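Histidine--tRNA ligase (Thermus thermophilus, PDB 1H4V) catalyses the ATP-dependent attachment of L-histidine to tRNA(His), yielding histidyl-tRNA(His), AMP and diphosphate, and works as a homodimeric class II aminoacyl-tRNA synthetase. Local coordinates at residues Val87-Leu91 / Leu295-Val300; Tyr129-Glu135 / Arg299-Val303; Tyr175-Leu179 / Asn201-Leu206; Gly328-Tyr332 / Glu372-Ala378; Thr337-Glu343 / Leu384-Leu389. All blocks are in the same frame, centred on the assembly; numbering follows the deposited sequence.

Contacts 1 and 2 lie in the catalytic part and touch each other: their segments overlap at Arg-299 and Val-300, Val-300 packs in both, and Tyr-90 (contact 1) packs on Leu-132 (contact 2). Contact 1 is buried and wholly apolar, whereas contact 2 is partly buried and rests on backbone hydrogen bonds. Contact 3, about 16 Å from either at the nearest atoms, pins a loop to a helix through one hydrogen bond and apolar packing. Contacts 4 and 5 belong to the anticodon-binding domain, centres about 19 Å apart, on opposite ends of strands 331-335 and 380-384; both are partly buried and lack hydrogen bonds across their segments. Contact 1 is centred about 65 Å from contact 5.

Contact 1: residues Val87-Leu91 / Leu295-Val300; sequences VRAYL and LGGPRV
Backbone first: 87-91 is regular helix, part of helix 83-92, with Leu-91 N bonded to Val-87 O at 3.0 Å. Facing it, 295-300 is the irregular link from helix 291-294 to strand 302-308. Gly-296 (phi 105°) ends that helix in a Schellman motif, and the chain then runs extended from Gly-297 to Val-300. CA atoms come nearest at Arg-88/Leu-295 (7.3 Å) and Leu-91/Gly-297 (6.6 Å).

Apolar packing makes the contact, burying 293 Å². Leu-295 (m, t) sets CD1 4.0 Å from Val-87 CG1. Leu-91, with off-well chi1 -99° and chi2 20°, puts CD2 4.2 Å from Gly-297 CA and CD1 4.4 Å from both Pro-298 CD and Val-300 CG2. A CB on Gly-297 would clash with Leu-91 CG. Tyr-90 (chi1 t) brings CE2 to 3.8 Å from Val-300 CG1 (chi1 t).

Polar ends turn elsewhere: Tyr-90 OH bonds Gln-100, while the Arg-88 guanidinium forms salt bridges with Glu-45 and Glu-92 of its own chain and with Asp-11 of the second subunit. No hydrogen bond joins the two segments, so between this catalytic-domain loop and the helix the join rests on apolar packing.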
# COMPACT_ATOMS: atom_id res chain seq x y z
N VAL A 87 8.22 7.94 14.83
CA VAL A 87 8.55 8.87 15.92
C VAL A 87 8.51 10.30 15.35
O VAL A 87 8.02 11.22 16.01
CB VAL A 87 9.96 8.62 16.49
CG1 VAL A 87 10.35 9.76 17.44
CG2 VAL A 87 10.01 7.29 17.22
N ARG A 88 9.02 10.46 14.13
CA ARG A 88 9.04 11.76 13.47
C ARG A 88 7.61 12.24 13.24
O ARG A 88 7.33 13.44 13.27
CB ARG A 88 9.80 11.65 12.14
CG ARG A 88 10.12 12.98 11.44
CD ARG A 88 8.91 13.52 10.68
NE ARG A 88 8.42 12.55 9.70
CZ ARG A 88 7.17 12.47 9.28
NH1 ARG A 88 6.26 13.31 9.75
NH2 ARG A 88 6.81 11.55 8.41
N ALA A 89 6.69 11.30 13.03
CA ALA A 89 5.29 11.65 12.81
C ALA A 89 4.61 12.01 14.14
O ALA A 89 3.81 12.94 14.20
CB ALA A 89 4.55 10.49 12.14
N TYR A 90 4.95 11.27 15.20
CA TYR A 90 4.39 11.51 16.53
C TYR A 90 4.73 12.95 16.94
O TYR A 90 3.91 13.66 17.53
CB TYR A 90 5.01 10.51 17.51
CG TYR A 90 4.66 10.71 18.97
CD1 TYR A 90 3.63 9.98 19.57
CD2 TYR A 90 5.41 11.56 19.78
CE1 TYR A 90 3.35 10.09 20.94
CE2 TYR A 90 5.14 11.69 21.15
CZ TYR A 90 4.12 10.95 21.72
OH TYR A 90 3.87 11.05 23.08
N LEU A 91 5.95 13.35 16.61
CA LEU A 91 6.44 14.69 16.90
C LEU A 91 5.75 15.75 16.04
O LEU A 91 5.23 16.74 16.57
CB LEU A 91 7.95 14.76 16.64
CG LEU A 91 8.94 14.63 17.80
CD1 LEU A 91 8.30 13.97 19.02
CD2 LEU A 91 10.15 13.86 17.32
N LEU A 295 16.12 13.13 17.25
CA LEU A 295 15.49 13.80 16.12
C LEU A 295 15.15 15.26 16.42
O LEU A 295 14.66 15.99 15.56
CB LEU A 295 14.22 13.04 15.72
CG LEU A 295 14.46 11.58 15.29
CD1 LEU A 295 13.16 10.95 14.79
CD2 LEU A 295 15.52 11.56 14.20
N GLY A 296 15.40 15.68 17.66
CA GLY A 296 15.12 17.05 18.02
C GLY A 296 13.89 17.26 18.87
O GLY A 296 13.55 18.38 19.19
N GLY A 297 13.23 16.17 19.26
CA GLY A 297 12.04 16.32 20.08
C GLY A 297 12.32 16.08 21.55
O GLY A 297 13.44 15.78 21.94
N PRO A 298 11.30 16.23 22.40
CA PRO A 298 11.51 16.01 23.84
C PRO A 298 11.71 14.52 24.08
O PRO A 298 11.76 13.73 23.14
CB PRO A 298 10.21 16.52 24.45
CG PRO A 298 9.20 16.18 23.38
CD PRO A 298 9.91 16.62 22.12
N ARG A 299 11.82 14.14 25.34
CA ARG A 299 11.99 12.74 25.69
C ARG A 299 10.68 12.02 25.42
O ARG A 299 9.63 12.45 25.88
CB ARG A 299 12.35 12.60 27.16
CG ARG A 299 12.23 11.18 27.69
CD ARG A 299 12.38 11.13 29.20
NE ARG A 299 12.42 9.75 29.67
CZ ARG A 299 13.33 8.85 29.29
NH1 ARG A 299 14.28 9.19 28.43
NH2 ARG A 299 13.30 7.62 29.78
N VAL A 300 10.74 10.92 24.67
CA VAL A 300 9.55 10.13 24.38
C VAL A 300 9.88 8.65 24.47
O VAL A 300 10.51 8.10 23.57
CB VAL A 300 8.99 10.41 22.98
CG1 VAL A 300 7.78 9.50 22.71
CG2 VAL A 300 8.59 11.88 22.84

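Contact 2: residues Tyr129-Glu135 / Arg299-Val303; sequences YEALGSE and RVPGV
This is an antiparallel strand pairing in the mixed sheet of the catalytic domain, where the end of strand 123-132 meets the start of strand 302-308. Ala-131 and Val-303 form the hydrogen-bonded pair (CA-CA 5.5 Å): Ala-131 N to Val-303 O is 2.9 Å and Val-303 N to Ala-131 O 3.2 Å. Leu-132 faces Gly-302 as a non-hydrogen-bonded pair, CA-CA only 4.4 Å, and a CB on Gly-302 would lie tight against Leu-132 CD2. Gly-133 (phi 111°) turns the chain out of the strand, yet its N still bonds Pro-301 O at 2.8 Å.

On one face Ala-131 CB meets Val-303 CG1 (chi1 p) at 4.1 Å, over helix 137-153. On the other, Leu-132 CB (chi1 m, chi2 t) lies 4.0 Å from Val-300 CG1, beside Tyr-90. Beyond the strands Pro-301 CB packs 3.4 Å from Ser-134 O, and Glu-135 is salt-bridged to Arg-266. Such central antiparallel strands, flanked by helices, are the hallmark of the class II synthetase catalytic fold.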
# COMPACT_ATOMS: atom_id res chain seq x y z
N TYR A 129 4.94 -1.77 14.54
CA TYR A 129 4.05 -1.47 15.65
C TYR A 129 4.88 -0.65 16.63
O TYR A 129 5.99 -1.02 16.98
CB TYR A 129 3.58 -2.74 16.36
CG TYR A 129 2.90 -2.42 17.67
CD1 TYR A 129 1.61 -1.87 17.70
CD2 TYR A 129 3.55 -2.64 18.88
CE1 TYR A 129 1.00 -1.55 18.91
CE2 TYR A 129 2.95 -2.31 20.09
CZ TYR A 129 1.68 -1.77 20.10
OH TYR A 129 1.08 -1.45 21.29
N GLU A 130 4.31 0.46 17.09
CA GLU A 130 5.01 1.33 18.02
C GLU A 130 4.07 1.89 19.10
O GLU A 130 2.98 2.38 18.81
CB GLU A 130 5.63 2.49 17.22
CG GLU A 130 7.15 2.57 17.23
CD GLU A 130 7.87 1.29 16.81
OE1 GLU A 130 8.68 0.79 17.61
OE2 GLU A 130 7.65 0.80 15.68
N ALA A 131 4.50 1.79 20.35
CA ALA A 131 3.76 2.31 21.51
C ALA A 131 4.67 3.39 22.09
O ALA A 131 5.68 3.09 22.70
CB ALA A 131 3.54 1.21 22.53
N LEU A 132 4.31 4.65 21.88
CA LEU A 132 5.11 5.78 22.34
C LEU A 132 4.50 6.58 23.47
O LEU A 132 3.29 6.78 23.51
CB LEU A 132 5.36 6.73 21.17
CG LEU A 132 5.79 6.05 19.88
CD1 LEU A 132 5.58 6.99 18.70
CD2 LEU A 132 7.22 5.63 20.00
N GLY A 133 5.36 7.04 24.38
CA GLY A 133 4.90 7.86 25.49
C GLY A 133 4.95 7.27 26.88
O GLY A 133 4.68 7.97 27.85
N SER A 134 5.30 6.00 27.02
CA SER A 134 5.34 5.41 28.34
C SER A 134 6.49 4.44 28.58
O SER A 134 6.94 3.75 27.67
CB SER A 134 4.01 4.70 28.62
OG SER A 134 4.03 4.07 29.89
N GLU A 135 6.95 4.39 29.82
CA GLU A 135 8.04 3.51 30.22
C GLU A 135 7.49 2.24 30.89
O GLU A 135 8.24 1.31 31.19
CB GLU A 135 8.96 4.24 31.20
CG GLU A 135 10.11 3.40 31.72
CD GLU A 135 11.17 3.14 30.66
OE1 GLU A 135 11.83 2.09 30.73
OE2 GLU A 135 11.34 4.01 29.78
N ARG A 299 11.82 14.14 25.34
CA ARG A 299 11.99 12.74 25.69
C ARG A 299 10.68 12.02 25.42
O ARG A 299 9.63 12.45 25.88
CB ARG A 299 12.35 12.60 27.16
CG ARG A 299 12.23 11.18 27.69
CD ARG A 299 12.38 11.13 29.20
NE ARG A 299 12.42 9.75 29.67
CZ ARG A 299 13.33 8.85 29.29
NH1 ARG A 299 14.28 9.19 28.43
NH2 ARG A 299 13.30 7.62 29.78
N VAL A 300 10.74 10.92 24.67
CA VAL A 300 9.55 10.13 24.38
C VAL A 300 9.88 8.65 24.47
O VAL A 300 10.51 8.10 23.57
CB VAL A 300 8.99 10.41 22.98
CG1 VAL A 300 7.78 9.50 22.71
CG2 VAL A 300 8.59 11.88 22.84
N PRO A 301 9.48 7.99 25.56
CA PRO A 301 9.74 6.56 25.75
C PRO A 301 9.05 5.78 24.65
O PRO A 301 7.96 6.15 24.22
CB PRO A 301 9.12 6.26 27.11
CG PRO A 301 9.12 7.60 27.81
CD PRO A 301 8.73 8.54 26.70
N GLY A 302 9.67 4.70 24.18
CA GLY A 302 9.06 3.94 23.12
C GLY A 302 9.42 2.48 23.14
O GLY A 302 10.46 2.09 23.66
N VAL A 303 8.54 1.66 22.59
CA VAL A 303 8.78 0.23 22.52
C VAL A 303 7.90 -0.26 21.39
O VAL A 303 6.80 0.24 21.18
CB VAL A 303 8.41 -0.48 23.86
CG1 VAL A 303 6.93 -0.32 24.14
CG2 VAL A 303 8.78 -1.95 23.79

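Contact 3: residues Tyr175-Leu179 / Asn201-Leu206; sequences YNAYL and NPMRIL
A helix side chain reaches across to a loop amide: Asn-176 OD1 (chi1 -88°, chi2 -53°) accepts from Met-203 N at 2.7 Å. Asn-176 sits in helix 169-183; its partner segment leaves helix 192-200 at Asn-201 (phi/psi -158/85) and then curls through helical angles from Pro-202 to Leu-206, with bonds such as Ile-205 N to Pro-202 O at 2.9 Å. The backbones come nearest at Asn-176 and Pro-202, CA to CA 5.4 Å.

Around the bond the packing is apolar. Leu-179 (m, t) places CB 3.7 Å from Pro-202 CB and CD1 4.1 Å from Leu-206 CD1. The Tyr-175 ring (chi1 t) receives Met-203 at its edge, CD2 to CG 3.5 Å, with SD 4.9 Å from the ring centroid, a Met-aromatic contact. Leu-206 CD1 also meets that edge, 3.7 Å from Tyr-175 CE2, while Tyr-175 OH bonds Arg-223 O.

No other chain touches these two segments; the result is helix-to-loop packing within the helical region inserted between the two catalytic parts of the chain.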
# COMPACT_ATOMS: atom_id res chain seq x y z
N TYR A 175 29.49 -1.28 30.46
CA TYR A 175 29.74 -2.41 29.57
C TYR A 175 30.74 -2.04 28.48
O TYR A 175 31.63 -2.82 28.15
CB TYR A 175 28.43 -2.88 28.93
CG TYR A 175 28.56 -4.15 28.13
CD1 TYR A 175 28.97 -5.34 28.73
CD2 TYR A 175 28.27 -4.16 26.77
CE1 TYR A 175 29.07 -6.53 28.00
CE2 TYR A 175 28.37 -5.33 26.02
CZ TYR A 175 28.77 -6.51 26.65
OH TYR A 175 28.86 -7.66 25.91
N ASN A 176 30.59 -0.84 27.91
CA ASN A 176 31.50 -0.38 26.87
C ASN A 176 32.93 -0.29 27.41
O ASN A 176 33.88 -0.60 26.70
CB ASN A 176 31.05 0.97 26.31
CG ASN A 176 30.06 0.82 25.16
OD1 ASN A 176 30.33 0.11 24.19
ND2 ASN A 176 28.92 1.49 25.26
N ALA A 177 33.07 0.15 28.65
CA ALA A 177 34.40 0.25 29.24
C ALA A 177 34.96 -1.17 29.30
O ALA A 177 36.06 -1.44 28.83
CB ALA A 177 34.31 0.83 30.64
N TYR A 178 34.16 -2.07 29.86
CA TYR A 178 34.55 -3.47 29.96
C TYR A 178 34.95 -3.99 28.59
O TYR A 178 35.96 -4.69 28.46
CB TYR A 178 33.38 -4.29 30.50
CG TYR A 178 33.51 -5.77 30.22
CD1 TYR A 178 34.47 -6.54 30.87
CD2 TYR A 178 32.68 -6.39 29.30
CE1 TYR A 178 34.60 -7.90 30.59
CE2 TYR A 178 32.80 -7.74 29.01
CZ TYR A 178 33.76 -8.49 29.67
OH TYR A 178 33.86 -9.84 29.39
N LEU A 179 34.16 -3.67 27.57
CA LEU A 179 34.48 -4.12 26.23
C LEU A 179 35.81 -3.57 25.75
O LEU A 179 36.53 -4.24 25.02
CB LEU A 179 33.38 -3.72 25.25
CG LEU A 179 32.10 -4.56 25.30
CD1 LEU A 179 31.11 -4.06 24.25
CD2 LEU A 179 32.45 -6.02 25.06
N ASN A 201 32.23 3.58 20.05
CA ASN A 201 31.12 2.78 20.57
C ASN A 201 31.44 1.29 20.51
O ASN A 201 31.07 0.61 19.55
CB ASN A 201 29.85 3.07 19.76
CG ASN A 201 28.61 2.42 20.34
OD1 ASN A 201 27.53 2.45 19.74
ND2 ASN A 201 28.76 1.82 21.53
N PRO A 202 32.13 0.76 21.53
CA PRO A 202 32.50 -0.66 21.57
C PRO A 202 31.35 -1.64 21.34
O PRO A 202 31.53 -2.65 20.64
CB PRO A 202 33.12 -0.80 22.96
CG PRO A 202 33.81 0.52 23.12
CD PRO A 202 32.75 1.50 22.65
N MET A 203 30.18 -1.37 21.91
CA MET A 203 29.04 -2.26 21.73
C MET A 203 28.63 -2.48 20.28
O MET A 203 27.97 -3.47 19.96
CB MET A 203 27.83 -1.74 22.52
CG MET A 203 27.91 -2.02 24.00
SD MET A 203 26.27 -2.01 24.72
CE MET A 203 26.09 -0.27 25.07
N ARG A 204 29.01 -1.55 19.40
CA ARG A 204 28.68 -1.69 17.99
C ARG A 204 29.46 -2.85 17.38
O ARG A 204 29.04 -3.45 16.39
CB ARG A 204 28.99 -0.39 17.24
N ILE A 205 30.60 -3.19 17.98
CA ILE A 205 31.41 -4.29 17.48
C ILE A 205 30.66 -5.62 17.60
O ILE A 205 30.91 -6.54 16.83
CB ILE A 205 32.76 -4.40 18.24
CG1 ILE A 205 33.57 -3.11 18.06
CG2 ILE A 205 33.56 -5.59 17.72
CD1 ILE A 205 34.91 -3.12 18.78
N LEU A 206 29.74 -5.70 18.55
CA LEU A 206 28.97 -6.92 18.75
C LEU A 206 27.84 -7.02 17.73
O LEU A 206 27.21 -8.07 17.60
CB LEU A 206 28.38 -6.95 20.17
CG LEU A 206 29.34 -6.78 21.34
CD1 LEU A 206 28.56 -6.81 22.63
CD2 LEU A 206 30.40 -7.87 21.33

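Contact 4: residues Gly328-Tyr332 / Glu372-Ala378; sequences GPDLY and EALKRGA
Tyr-332 lays its ring (chi1 t, chi2 69°) against the side chain of Arg-376, whose CD stands 3.7 Å from the ring centroid and 16° off the normal, a CH-pi contact over the face. Arg-376 NE comes to 3.3 Å from Tyr-332 CE1. Tyr-332 CD2 also touches Ala-373 CB at 4.2 Å, and its CB meets Ala-378 CB at 3.9 Å.

The helical part, 372-375, closes helix 366-375. Gly-377 (phi 64°, psi 35°) ends it in a Schellman motif with Ala-378 N bonded to Ala-373 O at 3.0 Å. Gly-328 and Pro-329 run extended alongside, with Gly-328/Gly-377 CA atoms 4.6 Å apart and Gly-328 CA 3.4 Å from Arg-376 O; a CB on Gly-328 would clash there. Ala-378 CA makes a CH...O contact with Pro-329 O at 3.2 Å, just before the backbone bonds pairing strands 331-335 and 380-384.

Helix 366-375 connects strand 357-359 to parallel strand 380-384 and packs its end on strand 331-335 between them: a beta-alpha-beta crossover of the class IIa anticodon-binding domain.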
# COMPACT_ATOMS: atom_id res chain seq x y z
N GLY A 328 -13.32 -17.26 -9.41
CA GLY A 328 -13.67 -16.92 -10.78
C GLY A 328 -14.83 -15.94 -10.86
O GLY A 328 -15.47 -15.65 -9.86
N PRO A 329 -15.12 -15.41 -12.05
CA PRO A 329 -16.23 -14.47 -12.16
C PRO A 329 -17.56 -15.17 -11.92
O PRO A 329 -17.66 -16.39 -12.03
CB PRO A 329 -16.10 -13.98 -13.60
CG PRO A 329 -15.62 -15.19 -14.30
CD PRO A 329 -14.53 -15.68 -13.37
N ASP A 330 -18.58 -14.39 -11.58
CA ASP A 330 -19.91 -14.95 -11.37
C ASP A 330 -20.52 -15.33 -12.71
O ASP A 330 -21.31 -16.26 -12.80
CB ASP A 330 -20.82 -13.94 -10.66
CG ASP A 330 -20.34 -13.60 -9.26
OD1 ASP A 330 -19.97 -14.54 -8.52
OD2 ASP A 330 -20.34 -12.41 -8.89
N LEU A 331 -20.13 -14.61 -13.76
CA LEU A 331 -20.65 -14.87 -15.10
C LEU A 331 -19.61 -14.63 -16.20
O LEU A 331 -18.97 -13.58 -16.24
CB LEU A 331 -21.87 -13.97 -15.36
CG LEU A 331 -22.50 -13.97 -16.76
CD1 LEU A 331 -23.18 -15.31 -17.02
CD2 LEU A 331 -23.52 -12.83 -16.88
N TYR A 332 -19.45 -15.62 -17.08
CA TYR A 332 -18.54 -15.50 -18.21
C TYR A 332 -19.39 -15.63 -19.48
O TYR A 332 -19.86 -16.72 -19.81
CB TYR A 332 -17.47 -16.59 -18.19
CG TYR A 332 -16.37 -16.33 -19.19
CD1 TYR A 332 -15.48 -15.28 -19.02
CD2 TYR A 332 -16.26 -17.10 -20.35
CE1 TYR A 332 -14.51 -14.98 -19.97
CE2 TYR A 332 -15.29 -16.82 -21.31
CZ TYR A 332 -14.42 -15.76 -21.11
OH TYR A 332 -13.47 -15.46 -22.07
N GLU A 372 -14.19 -22.66 -21.83
CA GLU A 372 -13.41 -21.56 -21.26
C GLU A 372 -13.98 -21.11 -19.92
O GLU A 372 -13.23 -20.74 -19.02
CB GLU A 372 -13.34 -20.39 -22.24
CG GLU A 372 -12.90 -20.82 -23.62
CD GLU A 372 -12.65 -19.66 -24.56
OE1 GLU A 372 -13.51 -18.75 -24.63
OE2 GLU A 372 -11.60 -19.67 -25.24
N ALA A 373 -15.30 -21.14 -19.78
CA ALA A 373 -15.95 -20.74 -18.53
C ALA A 373 -15.56 -21.70 -17.41
O ALA A 373 -15.37 -21.28 -16.28
CB ALA A 373 -17.45 -20.73 -18.70
N LEU A 374 -15.44 -22.99 -17.73
CA LEU A 374 -15.06 -23.99 -16.73
C LEU A 374 -13.64 -23.74 -16.24
O LEU A 374 -13.36 -23.78 -15.04
CB LEU A 374 -15.11 -25.41 -17.31
CG LEU A 374 -16.37 -26.28 -17.23
CD1 LEU A 374 -17.00 -26.11 -15.84
CD2 LEU A 374 -17.37 -25.90 -18.31
N LYS A 375 -12.74 -23.48 -17.19
CA LYS A 375 -11.35 -23.23 -16.87
C LYS A 375 -11.18 -21.98 -16.01
O LYS A 375 -10.31 -21.92 -15.15
CB LYS A 375 -10.54 -23.12 -18.16
N ARG A 376 -12.02 -20.98 -16.24
CA ARG A 376 -11.95 -19.72 -15.52
C ARG A 376 -12.71 -19.78 -14.20
O ARG A 376 -12.75 -18.81 -13.44
CB ARG A 376 -12.47 -18.59 -16.41
CG ARG A 376 -11.77 -18.58 -17.77
CD ARG A 376 -12.36 -17.57 -18.73
NE ARG A 376 -11.78 -16.24 -18.58
CZ ARG A 376 -10.88 -15.72 -19.41
NH1 ARG A 376 -10.45 -16.41 -20.46
NH2 ARG A 376 -10.40 -14.51 -19.18
N GLY A 377 -13.31 -20.93 -13.93
CA GLY A 377 -14.05 -21.12 -12.69
C GLY A 377 -15.27 -20.24 -12.51
O GLY A 377 -15.59 -19.84 -11.39
N ALA A 378 -15.97 -19.95 -13.61
CA ALA A 378 -17.17 -19.13 -13.55
C ALA A 378 -18.32 -19.89 -12.89
O ALA A 378 -18.44 -21.11 -13.05
CB ALA A 378 -17.58 -18.71 -14.95

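Contact 5: residues Thr337-Glu343 / Leu384-Leu389; sequences TEEAVAE and LGEDEL
Leu-384 closes strand 380-384 and points its side chain (m, t) at helix 338-351. Leu-384 CB lies 4.1 Å from Ala-340 CB, and Leu-384 CD1 4.2 Å from Glu-343 CB. The CA atoms of Leu-384 and Ala-340 are 5.9 Å apart, those of Gly-385 and Thr-337 5.7 Å. Gly-385, extended at phi -131° and psi -175°, is the N-cap of helix 386-391; Gly-385 N makes a weak bond to Glu-388 OE2 (3.0 Å). Glu-386 follows, its N 4.1 Å from Thr-337 CG2. One turn on, Leu-389 (m, t), whose N bonds Gly-385 O at 2.9 Å, drops between the helices. Leu-389 CD1 sits 3.9 Å from both Ala-340 CB and Glu-339 CD, and Leu-389 CD2 3.3 Å from Glu-343 CG.

Opposite, Thr-337 (chi1 p) is also an N-cap: Thr-337 OG1 accepts from Ala-340 N at 3.3 Å. Two helix starts, each following a strand of the anticodon-binding domain's sheet, thus meet here. Glu-343 packs through CB and CG, while its OE1 is salt-bridged to Arg-246 of the second subunit. With 318 Å² buried and no hydrogen bond between the segments, the contact is held by van der Waals packing of Leu-384 and Leu-389 on Ala-340 and the Glu-343 chain.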
# COMPACT_ATOMS: atom_id res chain seq x y z
N THR A 337 -21.79 -14.73 -32.20
CA THR A 337 -21.57 -14.03 -33.46
C THR A 337 -20.74 -12.80 -33.15
O THR A 337 -20.55 -12.44 -31.98
CB THR A 337 -22.90 -13.57 -34.13
OG1 THR A 337 -23.57 -12.63 -33.28
CG2 THR A 337 -23.80 -14.76 -34.39
N GLU A 338 -20.25 -12.14 -34.20
CA GLU A 338 -19.43 -10.95 -34.05
C GLU A 338 -20.24 -9.80 -33.48
O GLU A 338 -19.72 -8.99 -32.72
CB GLU A 338 -18.84 -10.56 -35.40
CG GLU A 338 -17.72 -9.54 -35.28
CD GLU A 338 -16.44 -10.14 -34.72
OE1 GLU A 338 -15.60 -9.36 -34.21
OE2 GLU A 338 -16.26 -11.38 -34.79
N GLU A 339 -21.51 -9.71 -33.86
CA GLU A 339 -22.37 -8.63 -33.36
C GLU A 339 -22.68 -8.82 -31.88
O GLU A 339 -22.94 -7.86 -31.16
CB GLU A 339 -23.69 -8.56 -34.14
CG GLU A 339 -24.67 -7.52 -33.59
CD GLU A 339 -26.10 -7.70 -34.08
OE1 GLU A 339 -27.00 -7.02 -33.53
OE2 GLU A 339 -26.35 -8.52 -35.00
N ALA A 340 -22.63 -10.08 -31.43
CA ALA A 340 -22.92 -10.40 -30.04
C ALA A 340 -21.79 -10.01 -29.08
O ALA A 340 -22.00 -9.92 -27.87
CB ALA A 340 -23.24 -11.88 -29.93
N VAL A 341 -20.60 -9.79 -29.62
CA VAL A 341 -19.44 -9.40 -28.81
C VAL A 341 -19.77 -8.10 -28.06
O VAL A 341 -19.57 -8.00 -26.85
CB VAL A 341 -18.21 -9.17 -29.70
CG1 VAL A 341 -17.06 -8.62 -28.87
CG2 VAL A 341 -17.81 -10.46 -30.38
N ALA A 342 -20.28 -7.12 -28.79
CA ALA A 342 -20.65 -5.85 -28.19
C ALA A 342 -21.79 -6.03 -27.19
O ALA A 342 -21.79 -5.43 -26.12
CB ALA A 342 -21.07 -4.87 -29.27
N GLU A 343 -22.76 -6.85 -27.56
CA GLU A 343 -23.90 -7.10 -26.68
C GLU A 343 -23.45 -7.80 -25.40
O GLU A 343 -24.03 -7.59 -24.34
CB GLU A 343 -24.94 -7.97 -27.40
CG GLU A 343 -25.43 -7.40 -28.72
CD GLU A 343 -26.11 -6.05 -28.59
OE1 GLU A 343 -26.85 -5.83 -27.60
OE2 GLU A 343 -25.92 -5.20 -29.49
N LEU A 384 -24.69 -15.67 -26.03
CA LEU A 384 -25.39 -14.68 -26.83
C LEU A 384 -25.17 -14.93 -28.31
O LEU A 384 -24.06 -14.81 -28.83
CB LEU A 384 -24.90 -13.27 -26.48
CG LEU A 384 -25.26 -12.69 -25.11
CD1 LEU A 384 -24.54 -11.37 -24.94
CD2 LEU A 384 -26.76 -12.49 -25.01
N GLY A 385 -26.25 -15.30 -28.99
CA GLY A 385 -26.18 -15.56 -30.40
C GLY A 385 -27.29 -14.80 -31.11
O GLY A 385 -28.03 -14.03 -30.48
N GLU A 386 -27.39 -15.03 -32.41
CA GLU A 386 -28.40 -14.39 -33.23
C GLU A 386 -29.79 -14.53 -32.62
O GLU A 386 -30.54 -13.57 -32.54
CB GLU A 386 -28.37 -15.01 -34.62
CG GLU A 386 -29.10 -14.21 -35.67
CD GLU A 386 -28.98 -14.84 -37.04
OE1 GLU A 386 -29.35 -14.17 -38.03
OE2 GLU A 386 -28.54 -16.01 -37.13
N ASP A 387 -30.11 -15.74 -32.16
CA ASP A 387 -31.40 -16.02 -31.56
C ASP A 387 -31.69 -15.18 -30.31
O ASP A 387 -32.74 -14.54 -30.22
CB ASP A 387 -31.53 -17.52 -31.22
CG ASP A 387 -31.34 -18.42 -32.43
OD1 ASP A 387 -30.21 -18.49 -32.97
OD2 ASP A 387 -32.33 -19.06 -32.86
N GLU A 388 -30.79 -15.19 -29.33
CA GLU A 388 -31.05 -14.40 -28.13
C GLU A 388 -31.00 -12.91 -28.42
O GLU A 388 -31.72 -12.13 -27.79
CB GLU A 388 -30.09 -14.74 -26.98
CG GLU A 388 -28.77 -15.39 -27.36
CD GLU A 388 -28.91 -16.87 -27.65
OE1 GLU A 388 -29.48 -17.58 -26.79
OE2 GLU A 388 -28.45 -17.33 -28.72
N LEU A 389 -30.18 -12.50 -29.39
CA LEU A 389 -30.10 -11.09 -29.72
C LEU A 389 -31.42 -10.57 -30.28
O LEU A 389 -31.89 -9.50 -29.90
CB LEU A 389 -28.97 -10.82 -30.72
CG LEU A 389 -27.53 -10.90 -30.16
CD1 LEU A 389 -26.55 -10.36 -31.20
CD2 LEU A 389 -27.42 -10.08 -28.88